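Local coordinates for protein PT26-6P (PDB 2WB7) that is of unknown function but is encoded by a mobile extrachromosomal element of a Thermococcus archaeon and carries two immunoglobulin-like domains and a helical domain, at residues A[29-34]-A[265-270]; A[226-231]-A[257-262]; A[284-289]-A[377-382]. All blocks are in the same frame, centred on the assembly; numbering follows the deposited sequence.

Interaction 1: residues A[29-34]-A[265-270]; sequences AELTAK and DFIIIT
L31 and T32 on helix 21-34 meet I267 and I269 on strand 266-272. Two apolar pairs make most of the contact. I267 reaches towards the helix with its terminal methyl. There CD1 of I267 lies 4.2 Å from CB of L31. CG1 of I267 sits between the backbone N and the carbonyl carbon (chi1 81°), and the extended branch beyond it ends at the helix. The second apolar pair joins the two side chains by their methyl ends, with CD2 of L31 4.3 Å from CD1 of I269. CB of L31 faces CD1 of I267 whatever the rotamer. The anti placement of its CG relative to the backbone N (chi1 -159°) carries CD2 to I269.

The strand belongs to the antiparallel sheet of the second immunoglobulin-like domain, and the helix lies against one face of it. The two short axes approach to 9.6 Å and make an angle of 144°. Along the strand, I267 points to the helix, while F266 and I268 point away. A28 of the same helix also touches I267, and A24, A27 and A28 touch I269.

T32 makes a mixed contact. Its OG1 stands 4.1 Å from CD1 of I267, and the two side chains cross at about a right angle. This hydroxyl also forms a weak hydrogen bond with A28 O, one turn back.

E30 and K34 take no part in the contact with the strand. NZ of K34 forms a salt bridge with OE2 of E30, 2.9 Å apart, one turn along the helix. Both ends have further partners in the loop at 226-231. NZ of K34 bonds to T229 O, and OE2 of E30 accepts from D231 N.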
ATOM      1  N   ALA A  29       8.363   5.340  -8.096  1.00 43.77           N
ATOM      2  CA  ALA A  29       9.524   4.589  -8.551  1.00 44.50           C
ATOM      3  C   ALA A  29      10.117   3.766  -7.415  1.00 45.56           C
ATOM      4  O   ALA A  29      10.377   2.568  -7.550  1.00 45.69           O
ATOM      5  CB  ALA A  29      10.556   5.529  -9.091  1.00 44.21           C
ATOM      6  N   GLU A  30      10.356   4.416  -6.288  1.00 46.90           N
ATOM      7  CA  GLU A  30      10.942   3.717  -5.153  1.00 48.06           C
ATOM      8  C   GLU A  30      10.080   2.543  -4.715  1.00 48.51           C
ATOM      9  O   GLU A  30      10.586   1.460  -4.443  1.00 48.90           O
ATOM     10  CB  GLU A  30      11.158   4.678  -3.989  1.00 48.13           C
ATOM     11  CG  GLU A  30      11.579   3.985  -2.717  1.00 49.94           C
ATOM     12  CD  GLU A  30      11.567   4.920  -1.516  1.00 52.12           C
ATOM     13  OE1 GLU A  30      11.368   6.142  -1.715  1.00 52.32           O
ATOM     14  OE2 GLU A  30      11.752   4.427  -0.378  1.00 52.57           O
ATOM     15  N   LEU A  31       8.773   2.765  -4.628  1.00 49.37           N
ATOM     16  CA  LEU A  31       7.844   1.736  -4.162  1.00 49.62           C
ATOM     17  C   LEU A  31       7.760   0.581  -5.148  1.00 49.97           C
ATOM     18  O   LEU A  31       7.728  -0.581  -4.751  1.00 49.82           O
ATOM     19  CB  LEU A  31       6.449   2.326  -3.948  1.00 49.70           C
ATOM     20  CG  LEU A  31       5.579   1.501  -3.003  1.00 49.89           C
ATOM     21  CD1 LEU A  31       6.275   1.417  -1.667  1.00 50.81           C
ATOM     22  CD2 LEU A  31       4.220   2.131  -2.827  1.00 48.96           C
ATOM     23  N   THR A  32       7.718   0.914  -6.435  1.00 50.38           N
ATOM     24  CA  THR A  32       7.674  -0.088  -7.490  1.00 50.94           C
ATOM     25  C   THR A  32       8.884  -1.017  -7.438  1.00 51.20           C
ATOM     26  O   THR A  32       8.736  -2.230  -7.550  1.00 51.40           O
ATOM     27  CB  THR A  32       7.610   0.545  -8.891  1.00 50.98           C
ATOM     28  OG1 THR A  32       6.284   1.016  -9.151  1.00 51.19           O
ATOM     29  CG2 THR A  32       7.954  -0.491  -9.938  1.00 51.61           C
ATOM     30  N   ALA A  33      10.076  -0.442  -7.279  1.00 51.46           N
ATOM     31  CA  ALA A  33      11.293  -1.228  -7.140  1.00 51.28           C
ATOM     32  C   ALA A  33      11.116  -2.229  -6.020  1.00 51.47           C
ATOM     33  O   ALA A  33      11.405  -3.398  -6.184  1.00 51.22           O
ATOM     34  CB  ALA A  33      12.469  -0.334  -6.851  1.00 51.07           C
ATOM     35  N   LYS A  34      10.644  -1.766  -4.872  1.00 52.19           N
ATOM     36  CA  LYS A  34      10.419  -2.659  -3.735  1.00 52.98           C
ATOM     37  C   LYS A  34       9.488  -3.838  -4.082  1.00 53.28           C
ATOM     38  O   LYS A  34       9.502  -4.866  -3.417  1.00 52.99           O
ATOM     39  CB  LYS A  34       9.824  -1.881  -2.554  1.00 53.03           C
ATOM     40  CG  LYS A  34      10.762  -0.956  -1.780  1.00 53.19           C
ATOM     41  CD  LYS A  34      10.055  -0.503  -0.478  1.00 54.56           C
ATOM     42  CE  LYS A  34      10.981   0.222   0.502  1.00 55.28           C
ATOM     43  NZ  LYS A  34      11.231   1.644   0.113  1.00 55.53           N
ATOM     44  N   ASP A 265       0.027  -4.686  -8.918  1.00 35.17           N
ATOM     45  CA  ASP A 265      -0.418  -4.281 -10.249  1.00 35.34           C
ATOM     46  C   ASP A 265      -0.302  -2.776 -10.475  1.00 35.77           C
ATOM     47  O   ASP A 265       0.169  -2.339 -11.529  1.00 35.85           O
ATOM     48  CB  ASP A 265      -1.856  -4.727 -10.494  1.00 35.04           C
ATOM     49  CG  ASP A 265      -2.032  -6.230 -10.343  1.00 35.14           C
ATOM     50  OD1 ASP A 265      -1.003  -6.948 -10.363  1.00 34.41           O
ATOM     51  OD2 ASP A 265      -3.188  -6.688 -10.194  1.00 34.07           O
ATOM     52  N   PHE A 266      -0.745  -1.990  -9.490  1.00 35.92           N
ATOM     53  CA  PHE A 266      -0.611  -0.538  -9.534  1.00 36.06           C
ATOM     54  C   PHE A 266      -0.556   0.060  -8.140  1.00 35.65           C
ATOM     55  O   PHE A 266      -0.859  -0.615  -7.158  1.00 36.05           O
ATOM     56  CB  PHE A 266      -1.729   0.107 -10.358  1.00 36.47           C
ATOM     57  CG  PHE A 266      -3.110  -0.084  -9.788  1.00 38.62           C
ATOM     58  CD1 PHE A 266      -3.760   0.956  -9.164  1.00 40.78           C
ATOM     59  CD2 PHE A 266      -3.770  -1.295  -9.900  1.00 40.36           C
ATOM     60  CE1 PHE A 266      -5.041   0.779  -8.653  1.00 42.62           C
ATOM     61  CE2 PHE A 266      -5.040  -1.469  -9.398  1.00 40.70           C
ATOM     62  CZ  PHE A 266      -5.678  -0.441  -8.776  1.00 41.43           C
ATOM     63  N   ILE A 267      -0.148   1.317  -8.045  1.00 34.93           N
ATOM     64  CA  ILE A 267       0.053   1.930  -6.740  1.00 34.72           C
ATOM     65  C   ILE A 267      -0.560   3.315  -6.666  1.00 34.29           C
ATOM     66  O   ILE A 267      -0.864   3.943  -7.682  1.00 34.35           O
ATOM     67  CB  ILE A 267       1.542   2.033  -6.374  1.00 34.77           C
ATOM     68  CG1 ILE A 267       2.180   3.248  -7.049  1.00 36.33           C
ATOM     69  CG2 ILE A 267       2.283   0.786  -6.792  1.00 35.24           C
ATOM     70  CD1 ILE A 267       3.697   3.300  -6.906  1.00 38.34           C
ATOM     71  N   ILE A 268      -0.772   3.773  -5.444  1.00 33.75           N
ATOM     72  CA  ILE A 268      -1.230   5.120  -5.214  1.00 33.23           C
ATOM     73  C   ILE A 268      -0.226   5.819  -4.314  1.00 33.29           C
ATOM     74  O   ILE A 268       0.113   5.314  -3.230  1.00 33.58           O
ATOM     75  CB  ILE A 268      -2.606   5.134  -4.556  1.00 33.12           C
ATOM     76  CG1 ILE A 268      -3.648   4.533  -5.498  1.00 32.99           C
ATOM     77  CG2 ILE A 268      -2.987   6.551  -4.150  1.00 32.25           C
ATOM     78  CD1 ILE A 268      -5.069   4.593  -4.937  1.00 33.42           C
ATOM     79  N   ILE A 269       0.272   6.967  -4.763  1.00 32.63           N
ATOM     80  CA  ILE A 269       1.110   7.791  -3.901  1.00 32.24           C
ATOM     81  C   ILE A 269       0.264   8.956  -3.398  1.00 32.24           C
ATOM     82  O   ILE A 269      -0.529   9.529  -4.164  1.00 32.26           O
ATOM     83  CB  ILE A 269       2.356   8.323  -4.632  1.00 32.09           C
ATOM     84  CG1 ILE A 269       3.306   7.176  -4.951  1.00 31.69           C
ATOM     85  CG2 ILE A 269       3.068   9.340  -3.771  1.00 31.91           C
ATOM     86  CD1 ILE A 269       3.549   6.257  -3.776  1.00 31.56           C
ATOM     87  N   THR A 270       0.399   9.288  -2.116  1.00 31.96           N
ATOM     88  CA  THR A 270      -0.356  10.405  -1.549  1.00 31.64           C
ATOM     89  C   THR A 270       0.566  11.537  -1.160  1.00 31.34           C
ATOM     90  O   THR A 270       1.519  11.346  -0.405  1.00 32.14           O
ATOM     91  CB  THR A 270      -1.139  10.014  -0.268  1.00 31.99           C
ATOM     92  OG1 THR A 270      -2.127   9.014  -0.564  1.00 32.61           O
ATOM     93  CG2 THR A 270      -1.843  11.227   0.278  1.00 31.10           C
TER

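Interaction 2: residues A[226-231]-A[257-262]; sequences DVATID and NKYAGA
A small buried contact, part apolar and part water-mediated, sets A228 against Y259 and N257. It lies where the loop leading into strand 253-261 passes over the sheet of the second immunoglobulin-like domain. A228 is the centre of an inverse gamma turn. Its closing bond, from T229 N to V227 O at 3.1 Å, is weak. The turn points the A228 methyl at the strand. A further bond steadies the bend, as OG1 of T229 donates to D226 O at 3.2 Å. The hydroxyl stands 30° off that carbonyl plane.

The methyl carries the apolar part. CB of A228 is 3.5 Å from CD1 of Y259 and 3.7 Å from CE1, and the approach to the ring is oblique. The A228 carbonyl oxygen takes a different place, in the ring plane at the edge, 3.9 Å from CE1 of Y259. On one ring face lies CB of N257, two residues back in the same strand. It is 3.6 Å above the plane and shifted toward the rim. Y259 thus has neighbours from its own strand and from the loop. With CG anti to the carbonyl carbon (chi1 -64°), the ring lies beside A228, and its hydroxyl bonds to I268 O on the next strand. L31 of helix 21-34 touches both A228 and Y259, so loop, helix and strand share one apolar patch.

The side-chain amide of N257 is used elsewhere, with ND2 bonded to OG1 of T270. Its backbone is tied to the loop indirectly. A water bridges the two segments. It accepts from N257 N at 3.1 Å and lies 2.9 Å from A228 O, placed to donate to it.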
ATOM      1  N   ASP A 226       3.909  -3.665   5.234  1.00 65.02           N
ATOM      2  CA  ASP A 226       5.091  -2.988   5.776  1.00 64.98           C
ATOM      3  C   ASP A 226       6.161  -2.875   4.712  1.00 64.18           C
ATOM      4  O   ASP A 226       7.002  -1.986   4.756  1.00 64.10           O
ATOM      5  CB  ASP A 226       5.658  -3.748   6.967  1.00 65.45           C
ATOM      6  CG  ASP A 226       4.626  -4.019   8.011  1.00 67.34           C
ATOM      7  OD1 ASP A 226       3.416  -3.936   7.683  1.00 68.43           O
ATOM      8  OD2 ASP A 226       5.030  -4.312   9.160  1.00 69.92           O
ATOM      9  N   VAL A 227       6.131  -3.792   3.755  1.00 63.53           N
ATOM     10  CA  VAL A 227       7.024  -3.718   2.602  1.00 62.88           C
ATOM     11  C   VAL A 227       6.825  -2.408   1.816  1.00 61.97           C
ATOM     12  O   VAL A 227       7.761  -1.884   1.202  1.00 61.72           O
ATOM     13  CB  VAL A 227       6.798  -4.915   1.656  1.00 63.08           C
ATOM     14  CG1 VAL A 227       7.783  -4.858   0.503  1.00 63.49           C
ATOM     15  CG2 VAL A 227       6.906  -6.243   2.427  1.00 63.29           C
ATOM     16  N   ALA A 228       5.599  -1.881   1.869  1.00 60.81           N
ATOM     17  CA  ALA A 228       5.207  -0.702   1.109  1.00 59.48           C
ATOM     18  C   ALA A 228       5.445   0.619   1.836  1.00 58.64           C
ATOM     19  O   ALA A 228       4.526   1.393   2.051  1.00 58.66           O
ATOM     20  CB  ALA A 228       3.761  -0.815   0.695  1.00 59.57           C
ATOM     21  N   THR A 229       6.690   0.881   2.193  1.00 57.72           N
ATOM     22  CA  THR A 229       7.053   2.113   2.856  1.00 56.66           C
ATOM     23  C   THR A 229       7.842   2.988   1.910  1.00 56.00           C
ATOM     24  O   THR A 229       8.713   2.495   1.214  1.00 55.93           O
ATOM     25  CB  THR A 229       7.969   1.804   4.031  1.00 56.58           C
ATOM     26  OG1 THR A 229       7.197   1.213   5.078  1.00 56.22           O
ATOM     27  CG2 THR A 229       8.638   3.066   4.539  1.00 56.99           C
ATOM     28  N   ILE A 230       7.545   4.283   1.876  1.00 55.29           N
ATOM     29  CA  ILE A 230       8.434   5.225   1.198  1.00 54.58           C
ATOM     30  C   ILE A 230       9.346   5.914   2.218  1.00 54.25           C
ATOM     31  O   ILE A 230       8.934   6.207   3.335  1.00 53.88           O
ATOM     32  CB  ILE A 230       7.670   6.270   0.374  1.00 54.46           C
ATOM     33  CG1 ILE A 230       6.677   7.021   1.245  1.00 54.43           C
ATOM     34  CG2 ILE A 230       6.943   5.610  -0.779  1.00 54.44           C
ATOM     35  CD1 ILE A 230       6.005   8.184   0.514  1.00 54.70           C
ATOM     36  N   ASP A 231      10.593   6.146   1.834  1.00 54.05           N
ATOM     37  CA  ASP A 231      11.559   6.770   2.731  1.00 54.08           C
ATOM     38  C   ASP A 231      11.150   8.206   3.005  1.00 53.35           C
ATOM     39  O   ASP A 231      11.009   9.008   2.076  1.00 53.56           O
ATOM     40  CB  ASP A 231      12.964   6.769   2.116  1.00 54.64           C
ATOM     41  CG  ASP A 231      13.524   5.366   1.909  1.00 56.58           C
ATOM     42  OD1 ASP A 231      13.293   4.486   2.777  1.00 58.34           O
ATOM     43  OD2 ASP A 231      14.198   5.149   0.872  1.00 58.58           O
ATOM     44  N   ASN A 257       1.199   5.435   3.184  1.00 33.25           N
ATOM     45  CA  ASN A 257      -0.153   4.930   2.969  1.00 33.03           C
ATOM     46  C   ASN A 257      -0.247   3.511   3.503  1.00 32.97           C
ATOM     47  O   ASN A 257       0.711   2.760   3.431  1.00 32.98           O
ATOM     48  CB  ASN A 257      -0.496   4.884   1.476  1.00 33.17           C
ATOM     49  CG  ASN A 257      -0.879   6.227   0.910  1.00 33.67           C
ATOM     50  OD1 ASN A 257      -0.063   6.902   0.298  1.00 37.37           O
ATOM     51  ND2 ASN A 257      -2.123   6.615   1.092  1.00 34.50           N
ATOM     52  N   LYS A 258      -1.414   3.138   4.008  1.00 32.95           N
ATOM     53  CA  LYS A 258      -1.713   1.752   4.300  1.00 32.83           C
ATOM     54  C   LYS A 258      -2.421   1.180   3.065  1.00 32.32           C
ATOM     55  O   LYS A 258      -3.361   1.778   2.558  1.00 32.00           O
ATOM     56  CB  LYS A 258      -2.635   1.692   5.509  1.00 33.26           C
ATOM     57  CG  LYS A 258      -2.527   0.424   6.336  1.00 35.73           C
ATOM     58  CD  LYS A 258      -3.821   0.158   7.102  1.00 40.62           C
ATOM     59  CE  LYS A 258      -4.594   1.451   7.437  1.00 43.54           C
ATOM     60  NZ  LYS A 258      -5.945   1.179   8.086  1.00 44.96           N
ATOM     61  N   TYR A 259      -1.964   0.037   2.565  1.00 32.06           N
ATOM     62  CA  TYR A 259      -2.500  -0.515   1.317  1.00 31.72           C
ATOM     63  C   TYR A 259      -3.221  -1.834   1.519  1.00 31.66           C
ATOM     64  O   TYR A 259      -2.826  -2.617   2.372  1.00 31.66           O
ATOM     65  CB  TYR A 259      -1.377  -0.778   0.319  1.00 31.68           C
ATOM     66  CG  TYR A 259      -0.627   0.436  -0.159  1.00 31.44           C
ATOM     67  CD1 TYR A 259       0.614   0.755   0.377  1.00 32.00           C
ATOM     68  CD2 TYR A 259      -1.143   1.242  -1.166  1.00 30.29           C
ATOM     69  CE1 TYR A 259       1.314   1.867  -0.065  1.00 33.18           C
ATOM     70  CE2 TYR A 259      -0.462   2.348  -1.614  1.00 30.79           C
ATOM     71  CZ  TYR A 259       0.773   2.654  -1.069  1.00 32.73           C
ATOM     72  OH  TYR A 259       1.472   3.758  -1.505  1.00 33.56           O
ATOM     73  N   ALA A 260      -4.256  -2.080   0.713  1.00 31.35           N
ATOM     74  CA  ALA A 260      -4.857  -3.401   0.586  1.00 31.74           C
ATOM     75  C   ALA A 260      -5.255  -3.608  -0.875  1.00 32.19           C
ATOM     76  O   ALA A 260      -5.604  -2.645  -1.559  1.00 32.56           O
ATOM     77  CB  ALA A 260      -6.071  -3.537   1.491  1.00 31.62           C
ATOM     78  N   GLY A 261      -5.217  -4.847  -1.360  1.00 32.05           N
ATOM     79  CA  GLY A 261      -5.613  -5.105  -2.739  1.00 31.82           C
ATOM     80  C   GLY A 261      -4.482  -5.452  -3.697  1.00 31.88           C
ATOM     81  O   GLY A 261      -3.543  -6.143  -3.329  1.00 31.48           O
ATOM     82  N   ALA A 262      -4.580  -4.965  -4.932  1.00 32.10           N
ATOM     83  CA  ALA A 262      -3.668  -5.366  -5.995  1.00 32.63           C
ATOM     84  C   ALA A 262      -2.425  -4.478  -6.067  1.00 33.06           C
ATOM     85  O   ALA A 262      -2.122  -3.884  -7.100  1.00 33.03           O
ATOM     86  CB  ALA A 262      -4.401  -5.365  -7.322  1.00 32.31           C
TER
HETATM   87  O   HOH W   1       3.821   4.253   2.117  1.00 29.03           O

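Interaction 3: residues A[284-289]-A[377-382]; sequences YKFLIT and AEPMIS
Y284 and F286 project from one face of strand 281-290 and meet P379 at the end of strand 370-379 and I381 just beyond it, past an inverse gamma turn at M380. The ring of P379 is the main bump. Its CG sits at the edge of the F286 ring, near the ring plane, 3.9 Å from CE2 of F286. The same CG is 4.4 Å from CE1 of Y284, which it approaches obliquely. P379 therefore sits in the shallow hollow between the ends of the two aromatic side chains.

I381 fills the next hollow, around the far end of Y284. Its CG1 lies 3.7 Å from OH of Y284, and its CD1 3.8 Å from the same oxygen. CG2 touches the ring beside it, 4.2 Å from CE1 of Y284. CG1 lies between the backbone N and the carbonyl carbon (chi1 55°), which turns both branches to the tyrosine. An alanine in place of I381 would remove both branches and is likely to open a gap beside the phenol end, leaving it less firmly packed. That phenol OH also hydrogen-bonds with OH of Y344.

Contact across the intervening strands 253-261 and 266-272 is consistent with a strongly curved sheet; T270 touches both F286 and P379. The cluster fits the hydrophobic interior of the second immunoglobulin-like domain, where F286 also stacks on F308.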
ATOM      1  N   TYR A 284      -5.222  17.297  -0.733  1.00 31.50           N
ATOM      2  CA  TYR A 284      -4.651  15.999  -1.073  1.00 31.37           C
ATOM      3  C   TYR A 284      -4.398  15.946  -2.553  1.00 31.40           C
ATOM      4  O   TYR A 284      -5.087  16.594  -3.322  1.00 31.40           O
ATOM      5  CB  TYR A 284      -5.592  14.850  -0.701  1.00 31.35           C
ATOM      6  CG  TYR A 284      -5.783  14.650   0.791  1.00 30.63           C
ATOM      7  CD1 TYR A 284      -5.159  13.601   1.454  1.00 27.93           C
ATOM      8  CD2 TYR A 284      -6.600  15.514   1.532  1.00 29.42           C
ATOM      9  CE1 TYR A 284      -5.332  13.423   2.806  1.00 29.54           C
ATOM     10  CE2 TYR A 284      -6.781  15.344   2.895  1.00 28.85           C
ATOM     11  CZ  TYR A 284      -6.144  14.309   3.526  1.00 29.79           C
ATOM     12  OH  TYR A 284      -6.326  14.136   4.877  1.00 30.92           O
ATOM     13  N   LYS A 285      -3.418  15.151  -2.942  1.00 31.70           N
ATOM     14  CA  LYS A 285      -3.087  14.949  -4.341  1.00 32.05           C
ATOM     15  C   LYS A 285      -2.663  13.479  -4.450  1.00 31.72           C
ATOM     16  O   LYS A 285      -1.715  13.042  -3.779  1.00 31.44           O
ATOM     17  CB  LYS A 285      -1.933  15.882  -4.716  1.00 32.26           C
ATOM     18  CG  LYS A 285      -2.019  16.538  -6.089  1.00 35.23           C
ATOM     19  CD  LYS A 285      -0.787  17.440  -6.336  1.00 40.10           C
ATOM     20  CE  LYS A 285      -1.008  18.434  -7.473  1.00 42.97           C
ATOM     21  NZ  LYS A 285      -0.766  17.848  -8.846  1.00 45.36           N
ATOM     22  N   PHE A 286      -3.372  12.704  -5.259  1.00 31.35           N
ATOM     23  CA  PHE A 286      -3.056  11.290  -5.383  1.00 31.73           C
ATOM     24  C   PHE A 286      -2.486  10.939  -6.751  1.00 31.81           C
ATOM     25  O   PHE A 286      -3.007  11.359  -7.779  1.00 31.71           O
ATOM     26  CB  PHE A 286      -4.295  10.441  -5.141  1.00 32.00           C
ATOM     27  CG  PHE A 286      -4.930  10.653  -3.803  1.00 32.63           C
ATOM     28  CD1 PHE A 286      -5.926  11.612  -3.633  1.00 33.64           C
ATOM     29  CD2 PHE A 286      -4.568   9.863  -2.721  1.00 33.67           C
ATOM     30  CE1 PHE A 286      -6.539  11.799  -2.391  1.00 33.88           C
ATOM     31  CE2 PHE A 286      -5.177  10.038  -1.469  1.00 34.64           C
ATOM     32  CZ  PHE A 286      -6.166  11.007  -1.307  1.00 33.51           C
ATOM     33  N   LEU A 287      -1.415  10.162  -6.755  1.00 31.87           N
ATOM     34  CA  LEU A 287      -0.843   9.659  -7.985  1.00 32.19           C
ATOM     35  C   LEU A 287      -1.273   8.211  -8.166  1.00 32.84           C
ATOM     36  O   LEU A 287      -1.140   7.399  -7.244  1.00 32.91           O
ATOM     37  CB  LEU A 287       0.670   9.712  -7.873  1.00 31.99           C
ATOM     38  CG  LEU A 287       1.438   9.404  -9.136  1.00 31.93           C
ATOM     39  CD1 LEU A 287       0.800  10.134 -10.294  1.00 33.30           C
ATOM     40  CD2 LEU A 287       2.832   9.884  -8.944  1.00 32.11           C
ATOM     41  N   ILE A 288      -1.804   7.882  -9.335  1.00 33.57           N
ATOM     42  CA  ILE A 288      -2.120   6.496  -9.652  1.00 34.41           C
ATOM     43  C   ILE A 288      -1.195   6.020 -10.769  1.00 35.41           C
ATOM     44  O   ILE A 288      -1.194   6.592 -11.837  1.00 35.12           O
ATOM     45  CB  ILE A 288      -3.584   6.341 -10.087  1.00 34.22           C
ATOM     46  CG1 ILE A 288      -4.528   6.827  -8.990  1.00 33.30           C
ATOM     47  CG2 ILE A 288      -3.898   4.890 -10.395  1.00 33.99           C
ATOM     48  CD1 ILE A 288      -5.987   6.650  -9.343  1.00 30.85           C
ATOM     49  N   THR A 289      -0.398   4.988 -10.518  1.00 37.31           N
ATOM     50  CA  THR A 289       0.613   4.544 -11.490  1.00 39.81           C
ATOM     51  C   THR A 289       0.501   3.061 -11.746  1.00 41.09           C
ATOM     52  O   THR A 289       0.493   2.276 -10.800  1.00 41.18           O
ATOM     53  CB  THR A 289       2.056   4.748 -10.961  1.00 39.69           C
ATOM     54  OG1 THR A 289       2.112   5.909 -10.131  1.00 41.97           O
ATOM     55  CG2 THR A 289       3.047   4.902 -12.100  1.00 39.50           C
ATOM     56  N   ALA A 377      -5.978   2.535  -0.477  1.00 29.30           N
ATOM     57  CA  ALA A 377      -4.788   3.140   0.092  1.00 29.18           C
ATOM     58  C   ALA A 377      -5.253   4.241   1.003  1.00 29.17           C
ATOM     59  O   ALA A 377      -6.000   5.133   0.583  1.00 29.51           O
ATOM     60  CB  ALA A 377      -3.884   3.703  -0.999  1.00 28.95           C
ATOM     61  N   GLU A 378      -4.838   4.167   2.260  1.00 28.95           N
ATOM     62  CA  GLU A 378      -5.248   5.159   3.236  1.00 29.14           C
ATOM     63  C   GLU A 378      -4.039   5.958   3.731  1.00 28.83           C
ATOM     64  O   GLU A 378      -3.141   5.407   4.367  1.00 28.67           O
ATOM     65  CB  GLU A 378      -6.000   4.499   4.391  1.00 28.96           C
ATOM     66  CG  GLU A 378      -6.173   5.406   5.583  1.00 30.86           C
ATOM     67  CD  GLU A 378      -7.003   4.797   6.705  1.00 32.24           C
ATOM     68  OE1 GLU A 378      -7.480   3.653   6.555  1.00 32.49           O
ATOM     69  OE2 GLU A 378      -7.185   5.476   7.739  1.00 32.78           O
ATOM     70  N   PRO A 379      -4.005   7.260   3.409  1.00 28.80           N
ATOM     71  CA  PRO A 379      -2.935   8.138   3.863  1.00 29.13           C
ATOM     72  C   PRO A 379      -2.930   8.150   5.371  1.00 29.54           C
ATOM     73  O   PRO A 379      -3.980   8.344   5.983  1.00 29.82           O
ATOM     74  CB  PRO A 379      -3.361   9.511   3.341  1.00 29.04           C
ATOM     75  CG  PRO A 379      -4.260   9.223   2.197  1.00 29.28           C
ATOM     76  CD  PRO A 379      -4.982   7.963   2.564  1.00 28.65           C
HETATM   77  N   MSE A 380      -1.769   7.919   5.971  1.00 29.88           N
HETATM   78  CA  MSE A 380      -1.685   7.771   7.417  1.00 29.69           C
HETATM   79  C   MSE A 380      -1.722   9.136   8.092  1.00 30.52           C
HETATM   80  O   MSE A 380      -0.771   9.549   8.754  1.00 30.71           O
HETATM   81  CB  MSE A 380      -0.424   6.998   7.767  1.00 29.53           C
HETATM   82  CG  MSE A 380      -0.448   5.567   7.253  1.00 27.62           C
HETATM   83 SE   MSE A 380      -1.769   4.563   8.214  0.50 22.93          SE
HETATM   84  CE  MSE A 380      -0.572   4.201   9.673  1.00 24.20           C
ATOM     85  N   ILE A 381      -2.817   9.857   7.882  1.00 31.26           N
ATOM     86  CA  ILE A 381      -2.935  11.201   8.413  1.00 31.91           C
ATOM     87  C   ILE A 381      -3.529  11.124   9.805  1.00 32.43           C
ATOM     88  O   ILE A 381      -3.896  10.051  10.282  1.00 33.28           O
ATOM     89  CB  ILE A 381      -3.810  12.118   7.517  1.00 31.82           C
ATOM     90  CG1 ILE A 381      -5.200  11.514   7.278  1.00 32.90           C
ATOM     91  CG2 ILE A 381      -3.137  12.379   6.195  1.00 31.46           C
ATOM     92  CD1 ILE A 381      -6.338  12.156   8.111  1.00 32.07           C
ATOM     93  N   SER A 382      -3.603  12.261  10.467  1.00 32.49           N
ATOM     94  CA  SER A 382      -4.358  12.346  11.700  1.00 32.58           C
ATOM     95  C   SER A 382      -4.977  13.733  11.769  1.00 32.19           C
ATOM     96  O   SER A 382      -4.319  14.733  11.455  1.00 31.97           O
ATOM     97  CB  SER A 382      -3.456  12.130  12.898  1.00 32.82           C
ATOM     98  OG  SER A 382      -4.160  12.456  14.084  1.00 34.37           O
TER

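All three contacts involve the eight-stranded antiparallel sheet of the second immunoglobulin-like domain. Its adjoining strands 370-379, 253-261, 266-272 and 281-290 run through them in that order. The centres of interactions 1 and 2 are 8 Å apart. Interaction 3 lies about 12 Å from the first and 11 Å from the second, centre to centre. Along the chain, interaction 2 is nested within the span closed by interaction 1, and interaction 3 follows both. Interactions 1 and 2 bring an N-terminal helix and a loop onto the sheet, while interaction 3 packs the sheet on itself. Together they place parts far apart in sequence within one compact, buried region.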